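Local structure of vinylacetyl-CoA Delta-isomerase (Nitrosopumilus maritimus SCM1, 6VJR) at residues I117-R128 and W266-F277. The protein probably interconverts vinylacetyl-CoA and crotonyl-CoA and dehydrates 4-hydroxybutyryl-CoA, using FAD and a [4Fe-4S] cluster. Residues are numbered along the deposited sequence; the frame is centred on the assembly and turned at random.
Sequences IDEKHGTDYHKR and WDKVFMHGEYEF
Tyr125 and Glu274 meet through a short hydrogen bond, Tyr125 OH to Glu274 OE2 at 2.6 Å, which uses the syn lone pair of the carboxylate. The other oxygen, Glu274 OE1, accepts a hydrogen bond from His272 N at 2.8 Å, which fixes the carboxylate's rotation. At Glu276, OE1 takes two donors from opposite faces of its plane: His121 NE2 at 2.7 Å, nearly straight (160°), and Lys120 NZ at 2.8 Å, a salt bridge made by a fully extended lysine. Arg128 directs NH2 to Val269 O (3.0 Å) within its guanidinium plane, while the carbonyl of Trp266 lies over one face.

Three CH-pi contacts add to these bonds. Glu274 CG sits over the centre of the His121 ring, Met271 CA covers one face of Tyr125, and Ile117 CG1 lies 3.6 Å from Phe277 CG, over that ring. CG1 stands beside the backbone N (chi1 -59°) and the chain runs on extended, carrying CD1 to Met271 CE.

Asp118 braces the turn between helices 101-121 and 125-139: OD1 accepts from Thr123 OG1 and Tyr125 N, OD2 from His126 N. This corner packs against strand 269-272, outermost in its four-stranded sheet within the chain, whose Phe270 and Met271 form a classic beta bulge opposite Val214.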
ATOM      1  N   ILE A 117      27.914  22.266  24.444  1.00 18.87           N
ATOM      2  CA  ILE A 117      27.630  23.589  24.953  1.00 20.13           C
ATOM      3  C   ILE A 117      28.854  24.135  25.678  1.00 20.27           C
ATOM      4  O   ILE A 117      29.251  25.273  25.438  1.00 23.39           O
ATOM      5  CB  ILE A 117      26.416  23.588  25.892  1.00 18.50           C
ATOM      6  CG1 ILE A 117      25.154  23.071  25.208  1.00 18.54           C
ATOM      7  CG2 ILE A 117      26.224  24.985  26.462  1.00 19.19           C
ATOM      8  CD1 ILE A 117      23.971  22.858  26.124  1.00 18.79           C
ATOM      9  N   ASP A 118      29.433  23.313  26.577  1.00 20.44           N
ATOM     10  CA  ASP A 118      30.561  23.715  27.409  1.00 22.76           C
ATOM     11  C   ASP A 118      31.787  24.046  26.561  1.00 23.91           C
ATOM     12  O   ASP A 118      32.513  25.005  26.866  1.00 24.62           O
ATOM     13  CB  ASP A 118      30.912  22.650  28.431  1.00 21.94           C
ATOM     14  CG  ASP A 118      29.882  22.425  29.531  1.00 23.12           C
ATOM     15  OD1 ASP A 118      28.894  23.229  29.623  1.00 22.57           O
ATOM     16  OD2 ASP A 118      30.068  21.453  30.304  1.00 22.61           O
ATOM     17  N   GLU A 119      32.017  23.237  25.522  1.00 23.61           N
ATOM     18  CA  GLU A 119      33.119  23.443  24.587  1.00 24.94           C
ATOM     19  C   GLU A 119      33.056  24.858  24.011  1.00 25.14           C
ATOM     20  O   GLU A 119      34.075  25.517  23.904  1.00 26.93           O
ATOM     21  CB  GLU A 119      33.097  22.312  23.558  1.00 30.05           C
ATOM     22  CG  GLU A 119      34.257  22.260  22.575  1.00 36.35           C
ATOM     23  CD  GLU A 119      34.075  21.059  21.650  1.00 41.41           C
ATOM     24  OE1 GLU A 119      32.943  20.814  21.137  1.00 47.17           O
ATOM     25  OE2 GLU A 119      35.065  20.333  21.476  1.00 45.64           O
ATOM     26  N   LYS A 120      31.855  25.341  23.669  1.00 24.59           N
ATOM     27  CA  LYS A 120      31.715  26.668  23.093  1.00 24.80           C
ATOM     28  C   LYS A 120      31.698  27.764  24.168  1.00 24.84           C
ATOM     29  O   LYS A 120      32.313  28.814  23.983  1.00 27.75           O
ATOM     30  CB  LYS A 120      30.439  26.726  22.250  1.00 24.90           C
ATOM     31  CG  LYS A 120      30.212  28.089  21.639  1.00 25.68           C
ATOM     32  CD  LYS A 120      28.978  28.185  20.770  1.00 28.56           C
ATOM     33  CE  LYS A 120      28.796  29.602  20.288  1.00 32.07           C
ATOM     34  NZ  LYS A 120      27.535  29.688  19.537  1.00 33.87           N
ATOM     35  N   HIS A 121      30.980  27.529  25.277  1.00 24.45           N
ATOM     36  CA  HIS A 121      30.605  28.597  26.192  1.00 25.51           C
ATOM     37  C   HIS A 121      31.488  28.637  27.450  1.00 27.60           C
ATOM     38  O   HIS A 121      31.486  29.611  28.194  1.00 30.69           O
ATOM     39  CB  HIS A 121      29.122  28.502  26.531  1.00 25.39           C
ATOM     40  CG  HIS A 121      28.223  28.914  25.426  1.00 24.99           C
ATOM     41  ND1 HIS A 121      27.903  30.236  25.206  1.00 28.02           N
ATOM     42  CD2 HIS A 121      27.616  28.211  24.471  1.00 23.96           C
ATOM     43  CE1 HIS A 121      27.104  30.310  24.140  1.00 29.84           C
ATOM     44  NE2 HIS A 121      26.920  29.097  23.681  1.00 24.70           N
ATOM     45  N   GLY A 122      32.236  27.571  27.721  1.00 27.75           N
ATOM     46  CA  GLY A 122      33.055  27.570  28.915  1.00 28.84           C
ATOM     47  C   GLY A 122      32.223  27.340  30.183  1.00 28.95           C
ATOM     48  O   GLY A 122      32.698  27.625  31.272  1.00 30.49           O
ATOM     49  N   THR A 123      31.028  26.754  30.022  1.00 26.72           N
ATOM     50  CA  THR A 123      30.105  26.424  31.103  1.00 25.39           C
ATOM     51  C   THR A 123      30.445  25.042  31.666  1.00 25.30           C
ATOM     52  O   THR A 123      31.403  24.411  31.236  1.00 26.00           O
ATOM     53  CB  THR A 123      28.684  26.528  30.543  1.00 24.46           C
ATOM     54  OG1 THR A 123      28.696  25.911  29.259  1.00 25.00           O
ATOM     55  CG2 THR A 123      28.281  27.975  30.290  1.00 25.43           C
ATOM     56  N   ASP A 124      29.702  24.586  32.678  1.00 26.00           N
ATOM     57  CA  ASP A 124      29.973  23.288  33.287  1.00 28.70           C
ATOM     58  C   ASP A 124      28.704  22.450  33.374  1.00 24.89           C
ATOM     59  O   ASP A 124      28.529  21.665  34.302  1.00 23.59           O
ATOM     60  CB  ASP A 124      30.574  23.388  34.671  1.00 34.30           C
ATOM     61  CG  ASP A 124      29.743  24.200  35.644  1.00 37.92           C
ATOM     62  OD1 ASP A 124      28.676  24.647  35.228  1.00 41.47           O
ATOM     63  OD2 ASP A 124      30.208  24.445  36.774  1.00 48.09           O
ATOM     64  N   TYR A 125      27.864  22.563  32.346  1.00 22.34           N
ATOM     65  CA  TYR A 125      26.679  21.731  32.224  1.00 19.47           C
ATOM     66  C   TYR A 125      27.015  20.242  32.184  1.00 18.55           C
ATOM     67  O   TYR A 125      26.253  19.425  32.713  1.00 19.38           O
ATOM     68  CB  TYR A 125      25.841  22.131  31.017  1.00 19.08           C
ATOM     69  CG  TYR A 125      25.447  23.598  31.003  1.00 20.25           C
ATOM     70  CD1 TYR A 125      24.654  24.141  32.001  1.00 20.04           C
ATOM     71  CD2 TYR A 125      25.776  24.420  29.932  1.00 20.85           C
ATOM     72  CE1 TYR A 125      24.287  25.481  31.997  1.00 21.62           C
ATOM     73  CE2 TYR A 125      25.418  25.760  29.921  1.00 22.58           C
ATOM     74  CZ  TYR A 125      24.644  26.294  30.938  1.00 21.01           C
ATOM     75  OH  TYR A 125      24.325  27.625  30.932  1.00 22.70           O
ATOM     76  N   HIS A 126      28.082  19.878  31.484  1.00 19.72           N
ATOM     77  CA  HIS A 126      28.458  18.476  31.369  1.00 17.82           C
ATOM     78  C   HIS A 126      28.853  17.924  32.742  1.00 17.58           C
ATOM     79  O   HIS A 126      28.455  16.808  33.075  1.00 19.60           O
ATOM     80  CB  HIS A 126      29.550  18.296  30.308  1.00 17.79           C
ATOM     81  CG  HIS A 126      29.799  16.901  29.947  1.00 18.84           C
ATOM     82  ND1 HIS A 126      28.841  16.159  29.295  1.00 18.39           N
ATOM     83  CD2 HIS A 126      30.856  16.090  30.125  1.00 20.97           C
ATOM     84  CE1 HIS A 126      29.301  14.910  29.104  1.00 18.26           C
ATOM     85  NE2 HIS A 126      30.539  14.854  29.605  1.00 20.29           N
ATOM     86  N   LYS A 127      29.648  18.677  33.524  1.00 20.05           N
ATOM     87  CA  LYS A 127      30.039  18.274  34.880  1.00 21.18           C
ATOM     88  C   LYS A 127      28.817  18.099  35.774  1.00 20.77           C
ATOM     89  O   LYS A 127      28.664  17.065  36.442  1.00 21.78           O
ATOM     90  CB  LYS A 127      31.022  19.283  35.504  1.00 24.79           C
ATOM     91  CG  LYS A 127      32.380  19.346  34.839  1.00 32.53           C
ATOM     92  CD  LYS A 127      33.375  20.365  35.399  1.00 40.62           C
ATOM     93  CE  LYS A 127      34.337  20.932  34.363  1.00 47.42           C
ATOM     94  NZ  LYS A 127      33.685  21.850  33.408  1.00 46.00           N
ATOM     95  N   ARG A 128      27.896  19.080  35.704  1.00 21.53           N
ATOM     96  CA  ARG A 128      26.634  18.981  36.417  1.00 20.02           C
ATOM     97  C   ARG A 128      25.889  17.719  35.991  1.00 20.79           C
ATOM     98  O   ARG A 128      25.389  16.961  36.839  1.00 19.52           O
ATOM     99  CB  ARG A 128      25.791  20.221  36.140  1.00 20.59           C
ATOM    100  CG  ARG A 128      26.325  21.497  36.753  1.00 20.58           C
ATOM    101  CD  ARG A 128      25.422  22.593  36.240  1.00 20.67           C
ATOM    102  NE  ARG A 128      25.851  23.902  36.725  1.00 23.78           N
ATOM    103  CZ  ARG A 128      25.306  25.056  36.378  1.00 24.36           C
ATOM    104  NH1 ARG A 128      25.787  26.222  36.811  1.00 28.27           N
ATOM    105  NH2 ARG A 128      24.280  25.060  35.608  1.00 23.16           N
ATOM    106  N   TRP A 266      21.028  25.371  40.527  1.00 22.76           N
ATOM    107  CA  TRP A 266      22.030  25.375  39.474  1.00 22.68           C
ATOM    108  C   TRP A 266      22.571  23.983  39.174  1.00 22.21           C
ATOM    109  O   TRP A 266      22.871  23.676  38.028  1.00 23.30           O
ATOM    110  CB  TRP A 266      23.165  26.338  39.837  1.00 25.23           C
ATOM    111  CG  TRP A 266      22.727  27.769  39.809  1.00 28.70           C
ATOM    112  CD1 TRP A 266      22.850  28.673  40.820  1.00 31.70           C
ATOM    113  CD2 TRP A 266      22.081  28.464  38.719  1.00 31.86           C
ATOM    114  NE1 TRP A 266      22.336  29.876  40.433  1.00 35.29           N
ATOM    115  CE2 TRP A 266      21.857  29.786  39.160  1.00 36.07           C
ATOM    116  CE3 TRP A 266      21.685  28.115  37.428  1.00 34.21           C
ATOM    117  CZ2 TRP A 266      21.253  30.751  38.366  1.00 36.06           C
ATOM    118  CZ3 TRP A 266      21.106  29.081  36.630  1.00 36.28           C
ATOM    119  CH2 TRP A 266      20.890  30.374  37.099  1.00 39.16           C
ATOM    120  N   ASP A 267      22.734  23.136  40.193  1.00 22.57           N
ATOM    121  CA  ASP A 267      23.371  21.853  39.948  1.00 22.81           C
ATOM    122  C   ASP A 267      22.504  20.930  39.094  1.00 22.34           C
ATOM    123  O   ASP A 267      22.985  19.906  38.625  1.00 25.22           O
ATOM    124  CB  ASP A 267      23.692  21.108  41.231  1.00 25.79           C
ATOM    125  CG  ASP A 267      22.526  20.960  42.192  1.00 29.38           C
ATOM    126  OD1 ASP A 267      22.277  21.889  42.973  1.00 39.28           O
ATOM    127  OD2 ASP A 267      21.868  19.931  42.152  1.00 39.57           O
ATOM    128  N   LYS A 268      21.231  21.269  38.915  1.00 20.37           N
ATOM    129  CA  LYS A 268      20.325  20.457  38.119  1.00 18.00           C
ATOM    130  C   LYS A 268      19.962  21.166  36.817  1.00 18.15           C
ATOM    131  O   LYS A 268      19.045  20.727  36.120  1.00 18.36           O
ATOM    132  CB  LYS A 268      19.078  20.095  38.939  1.00 20.72           C
ATOM    133  CG  LYS A 268      19.285  19.281  40.197  1.00 22.59           C
ATOM    134  CD  LYS A 268      19.698  17.851  39.950  1.00 24.94           C
ATOM    135  CE  LYS A 268      19.797  17.009  41.172  1.00 27.72           C
ATOM    136  NZ  LYS A 268      20.943  17.417  41.957  1.00 30.30           N
ATOM    137  N   VAL A 269      20.648  22.281  36.507  1.00 18.64           N
ATOM    138  CA  VAL A 269      20.409  23.022  35.265  1.00 19.02           C
ATOM    139  C   VAL A 269      21.482  22.634  34.234  1.00 18.21           C
ATOM    140  O   VAL A 269      22.676  22.801  34.480  1.00 20.15           O
ATOM    141  CB  VAL A 269      20.409  24.540  35.519  1.00 19.40           C
ATOM    142  CG1 VAL A 269      20.450  25.375  34.253  1.00 19.95           C
ATOM    143  CG2 VAL A 269      19.249  24.964  36.400  1.00 19.89           C
ATOM    144  N   PHE A 270      21.040  22.109  33.085  1.00 17.99           N
ATOM    145  CA  PHE A 270      21.937  21.574  32.076  1.00 17.03           C
ATOM    146  C   PHE A 270      21.976  22.419  30.793  1.00 17.92           C
ATOM    147  O   PHE A 270      22.680  22.065  29.844  1.00 18.23           O
ATOM    148  CB  PHE A 270      21.604  20.110  31.795  1.00 17.62           C
ATOM    149  CG  PHE A 270      21.437  19.205  33.007  1.00 16.52           C
ATOM    150  CD1 PHE A 270      22.332  19.280  34.070  1.00 18.21           C
ATOM    151  CD2 PHE A 270      20.393  18.295  33.086  1.00 17.73           C
ATOM    152  CE1 PHE A 270      22.175  18.478  35.182  1.00 19.48           C
ATOM    153  CE2 PHE A 270      20.262  17.482  34.197  1.00 18.62           C
ATOM    154  CZ  PHE A 270      21.155  17.571  35.235  1.00 18.88           C
ATOM    155  N   MET A 271      21.206  23.503  30.742  1.00 18.39           N
ATOM    156  CA  MET A 271      21.222  24.480  29.663  1.00 17.92           C
ATOM    157  C   MET A 271      20.515  25.708  30.224  1.00 18.23           C
ATOM    158  O   MET A 271      19.444  25.583  30.818  1.00 17.45           O
ATOM    159  CB  MET A 271      20.455  23.995  28.421  1.00 18.42           C
ATOM    160  CG  MET A 271      20.283  25.056  27.280  1.00 19.22           C
ATOM    161  SD  MET A 271      19.115  24.580  26.007  1.00 21.64           S
ATOM    162  CE  MET A 271      20.144  23.368  25.169  1.00 23.01           C
ATOM    163  N   HIS A 272      21.083  26.876  29.965  1.00 18.51           N
ATOM    164  CA  HIS A 272      20.553  28.117  30.506  1.00 19.84           C
ATOM    165  C   HIS A 272      20.836  29.257  29.524  1.00 20.14           C
ATOM    166  O   HIS A 272      21.802  29.985  29.699  1.00 21.91           O
ATOM    167  CB  HIS A 272      21.158  28.387  31.888  1.00 21.39           C
ATOM    168  CG  HIS A 272      20.743  29.690  32.497  1.00 25.02           C
ATOM    169  ND1 HIS A 272      19.459  30.174  32.484  1.00 29.36           N
ATOM    170  CD2 HIS A 272      21.466  30.647  33.087  1.00 29.35           C
ATOM    171  CE1 HIS A 272      19.408  31.350  33.094  1.00 26.45           C
ATOM    172  NE2 HIS A 272      20.609  31.668  33.443  1.00 33.02           N
ATOM    173  N   GLY A 273      20.031  29.360  28.462  1.00 20.37           N
ATOM    174  CA  GLY A 273      20.089  30.474  27.532  1.00 20.36           C
ATOM    175  C   GLY A 273      20.844  30.226  26.224  1.00 20.36           C
ATOM    176  O   GLY A 273      20.829  31.101  25.351  1.00 21.51           O
ATOM    177  N   GLU A 274      21.516  29.073  26.071  1.00 21.03           N
ATOM    178  CA  GLU A 274      22.288  28.779  24.871  1.00 20.86           C
ATOM    179  C   GLU A 274      21.355  28.189  23.807  1.00 20.17           C
ATOM    180  O   GLU A 274      21.372  26.998  23.490  1.00 19.23           O
ATOM    181  CB  GLU A 274      23.431  27.840  25.228  1.00 21.04           C
ATOM    182  CG  GLU A 274      24.372  28.391  26.298  1.00 22.63           C
ATOM    183  CD  GLU A 274      23.986  28.122  27.739  1.00 23.32           C
ATOM    184  OE1 GLU A 274      22.995  27.387  27.999  1.00 23.31           O
ATOM    185  OE2 GLU A 274      24.720  28.670  28.624  1.00 24.82           O
ATOM    186  N   TYR A 275      20.514  29.072  23.282  1.00 18.87           N
ATOM    187  CA  TYR A 275      19.410  28.718  22.416  1.00 19.14           C
ATOM    188  C   TYR A 275      19.849  27.974  21.164  1.00 18.89           C
ATOM    189  O   TYR A 275      19.065  27.202  20.624  1.00 17.65           O
ATOM    190  CB  TYR A 275      18.662  29.997  22.028  1.00 20.66           C
ATOM    191  CG  TYR A 275      19.491  31.012  21.282  1.00 22.69           C
ATOM    192  CD1 TYR A 275      19.559  30.986  19.895  1.00 24.87           C
ATOM    193  CD2 TYR A 275      20.192  31.992  21.958  1.00 24.99           C
ATOM    194  CE1 TYR A 275      20.323  31.896  19.200  1.00 27.15           C
ATOM    195  CE2 TYR A 275      20.950  32.918  21.274  1.00 28.05           C
ATOM    196  CZ  TYR A 275      21.022  32.858  19.899  1.00 29.08           C
ATOM    197  OH  TYR A 275      21.793  33.800  19.303  1.00 36.94           O
ATOM    198  N   GLU A 276      21.064  28.261  20.689  1.00 18.82           N
ATOM    199  CA  GLU A 276      21.565  27.648  19.475  1.00 20.79           C
ATOM    200  C   GLU A 276      21.782  26.146  19.624  1.00 20.83           C
ATOM    201  O   GLU A 276      21.972  25.480  18.605  1.00 23.88           O
ATOM    202  CB  GLU A 276      22.827  28.350  18.974  1.00 21.41           C
ATOM    203  CG  GLU A 276      24.078  28.085  19.794  1.00 22.26           C
ATOM    204  CD  GLU A 276      24.345  28.905  21.053  1.00 24.59           C
ATOM    205  OE1 GLU A 276      25.565  28.987  21.361  1.00 27.81           O
ATOM    206  OE2 GLU A 276      23.398  29.435  21.722  1.00 27.12           O
ATOM    207  N   PHE A 277      21.758  25.607  20.864  1.00 19.48           N
ATOM    208  CA  PHE A 277      21.948  24.177  21.067  1.00 18.95           C
ATOM    209  C   PHE A 277      20.633  23.441  21.247  1.00 17.92           C
ATOM    210  O   PHE A 277      20.647  22.217  21.364  1.00 18.10           O
ATOM    211  CB  PHE A 277      22.880  23.877  22.249  1.00 18.97           C
ATOM    212  CG  PHE A 277      24.327  24.181  21.922  1.00 18.58           C
ATOM    213  CD1 PHE A 277      25.128  23.196  21.367  1.00 20.31           C
ATOM    214  CD2 PHE A 277      24.882  25.437  22.174  1.00 20.85           C
ATOM    215  CE1 PHE A 277      26.463  23.458  21.093  1.00 20.96           C
ATOM    216  CE2 PHE A 277      26.213  25.697  21.884  1.00 21.53           C
ATOM    217  CZ  PHE A 277      26.990  24.717  21.335  1.00 21.32           C
TER
HETATM  218  O   HOH W   1      24.666  17.987  39.307  1.00 26.26           O